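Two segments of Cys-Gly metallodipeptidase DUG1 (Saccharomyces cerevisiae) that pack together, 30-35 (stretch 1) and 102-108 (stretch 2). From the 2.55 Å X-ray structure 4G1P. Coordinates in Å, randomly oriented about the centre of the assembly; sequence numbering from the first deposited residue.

Stretch 1, residues 30-35: PAVSSD
Stretch 2, residues 102-108: HYDVQPA

How do the two backbones lie against each other? Neither stretch forms regular helix or strand at the contact, and their end-to-end directions differ by 56°. Register is set by Ala31 beside Asp104, CA to CA 4.9 Å, and Val32 beside Val105, CA to CA 5.0 Å. Val32 (phi/psi -84/99) begins a type I beta turn through Ser33 (-67/-19) and Ser34 (-86/-8) to Asp35, closed by Asp35 N donating to Val32 O at 3.1 Å. In stretch 2, Asp104 (-84/168), Val105 (-148/156), Gln106 (-60/151) and Pro107 (-62/158) run extended.

What joins main chain to main chain? Val105 N donates to Ala31 O at 2.9 Å, with an angle of 139° at the hydrogen. The same carbonyl oxygen, Ala31 O, receives a CA-H...O contact from Asp104 CA at 3.2 Å. In the other direction, Val32 CA approaches Val105 O at 3.4 Å, nearly straight at 164°, so both carbonyls find partners across the contact.

Which polar side chains take part? Ser33, chi1 p, points toward stretch 2 and its OG donates to Asp104 OD2 at 2.8 Å; Asp104 is also p (chi2 -57°) and points back, offering a carboxylate acceptor. Water 1 makes a second link: it donates to Val105 O at 2.8 Å and hydrogen-bonds Ser34 OG, also at 2.8 Å, with Ser34 in the p rotamer.

Where do apolar groups pack? The CA-to-CB bond of Val32 (chi1 t) runs sideways to stretch 2. Val32 CG2 lies 4.1 Å from Val105 CG2, where Val105 is m, and Val32 CG1 lies 4.0 Å from Pro107 CB. Ala31 points its methyl toward stretch 2, where it packs against a backbone carbonyl, Ala31 CB 3.6 Å from Tyr103 O. The contact buries 328 Å² between the stretches, both sides summed.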

# COMPACT_ATOMS: atom_id res chain seq x y z
N PRO A 30 -17.45 -12.56 8.39
CA PRO A 30 -16.05 -12.21 8.16
C PRO A 30 -15.34 -11.67 9.40
O PRO A 30 -15.06 -10.48 9.47
CB PRO A 30 -16.14 -11.12 7.09
CG PRO A 30 -17.46 -10.49 7.32
CD PRO A 30 -18.37 -11.56 7.81
N ALA A 31 -15.04 -12.54 10.36
CA ALA A 31 -14.32 -12.18 11.58
C ALA A 31 -12.86 -11.79 11.31
O ALA A 31 -11.93 -12.47 11.74
CB ALA A 31 -14.35 -13.36 12.54
N VAL A 32 -12.66 -10.70 10.58
CA VAL A 32 -11.32 -10.22 10.31
C VAL A 32 -10.85 -9.35 11.48
O VAL A 32 -11.21 -8.18 11.59
CB VAL A 32 -11.31 -9.40 9.03
CG1 VAL A 32 -9.89 -8.90 8.72
CG2 VAL A 32 -11.89 -10.23 7.89
N SER A 33 -10.06 -9.94 12.37
CA SER A 33 -9.65 -9.27 13.60
C SER A 33 -8.73 -8.06 13.37
O SER A 33 -8.59 -7.21 14.24
CB SER A 33 -8.96 -10.26 14.54
OG SER A 33 -7.77 -10.74 13.95
N SER A 34 -8.11 -7.98 12.21
CA SER A 34 -7.17 -6.90 11.96
C SER A 34 -7.90 -5.68 11.44
O SER A 34 -7.30 -4.63 11.30
CB SER A 34 -6.15 -7.34 10.91
OG SER A 34 -6.79 -7.58 9.66
N ASP A 35 -9.19 -5.84 11.15
CA ASP A 35 -9.99 -4.78 10.55
C ASP A 35 -11.01 -4.21 11.53
O ASP A 35 -12.01 -4.86 11.85
CB ASP A 35 -10.73 -5.33 9.31
CG ASP A 35 -11.40 -4.23 8.49
OD1 ASP A 35 -11.94 -3.27 9.06
OD2 ASP A 35 -11.38 -4.33 7.25
N HIS A 102 -8.74 -20.93 16.68
CA HIS A 102 -9.07 -19.52 16.57
C HIS A 102 -10.09 -19.23 15.50
O HIS A 102 -10.06 -19.81 14.41
CB HIS A 102 -7.81 -18.67 16.38
CG HIS A 102 -7.12 -18.84 15.06
ND1 HIS A 102 -7.45 -18.10 13.94
CD2 HIS A 102 -6.08 -19.64 14.70
CE1 HIS A 102 -6.66 -18.45 12.94
NE2 HIS A 102 -5.82 -19.38 13.37
N TYR A 103 -11.00 -18.32 15.83
CA TYR A 103 -12.12 -18.05 14.95
C TYR A 103 -12.01 -16.78 14.12
O TYR A 103 -12.88 -16.52 13.29
CB TYR A 103 -13.42 -18.07 15.74
CG TYR A 103 -13.53 -17.04 16.83
CD1 TYR A 103 -13.86 -15.71 16.54
CD2 TYR A 103 -13.35 -17.39 18.17
CE1 TYR A 103 -13.98 -14.76 17.55
CE2 TYR A 103 -13.47 -16.44 19.18
CZ TYR A 103 -13.79 -15.13 18.86
OH TYR A 103 -13.93 -14.18 19.84
N ASP A 104 -10.98 -15.97 14.35
CA ASP A 104 -10.73 -14.81 13.51
C ASP A 104 -9.96 -15.30 12.31
O ASP A 104 -9.48 -16.43 12.31
CB ASP A 104 -9.95 -13.71 14.24
CG ASP A 104 -8.58 -14.17 14.72
OD1 ASP A 104 -8.49 -15.17 15.47
OD2 ASP A 104 -7.57 -13.53 14.34
N VAL A 105 -9.85 -14.45 11.29
CA VAL A 105 -9.29 -14.83 9.99
C VAL A 105 -8.57 -13.67 9.31
O VAL A 105 -8.86 -12.51 9.58
CB VAL A 105 -10.41 -15.30 9.01
CG1 VAL A 105 -11.07 -16.58 9.50
CG2 VAL A 105 -11.46 -14.20 8.82
N GLN A 106 -7.64 -14.00 8.43
CA GLN A 106 -6.95 -13.00 7.60
C GLN A 106 -7.92 -12.21 6.72
O GLN A 106 -8.97 -12.72 6.35
CB GLN A 106 -5.90 -13.70 6.73
CG GLN A 106 -4.68 -14.19 7.48
CD GLN A 106 -3.77 -13.05 7.89
OE1 GLN A 106 -3.40 -12.22 7.06
NE2 GLN A 106 -3.40 -13.01 9.17
N PRO A 107 -7.59 -10.95 6.40
CA PRO A 107 -8.44 -10.21 5.46
C PRO A 107 -8.47 -10.89 4.10
O PRO A 107 -7.57 -11.66 3.76
CB PRO A 107 -7.73 -8.85 5.33
CG PRO A 107 -6.37 -9.06 5.87
CD PRO A 107 -6.49 -10.12 6.91
N ALA A 108 -9.52 -10.60 3.33
CA ALA A 108 -9.66 -11.15 2.00
C ALA A 108 -10.62 -10.32 1.16
O ALA A 108 -11.64 -9.82 1.65
CB ALA A 108 -10.13 -12.59 2.07
O HOH W 1 -7.44 -10.26 10.36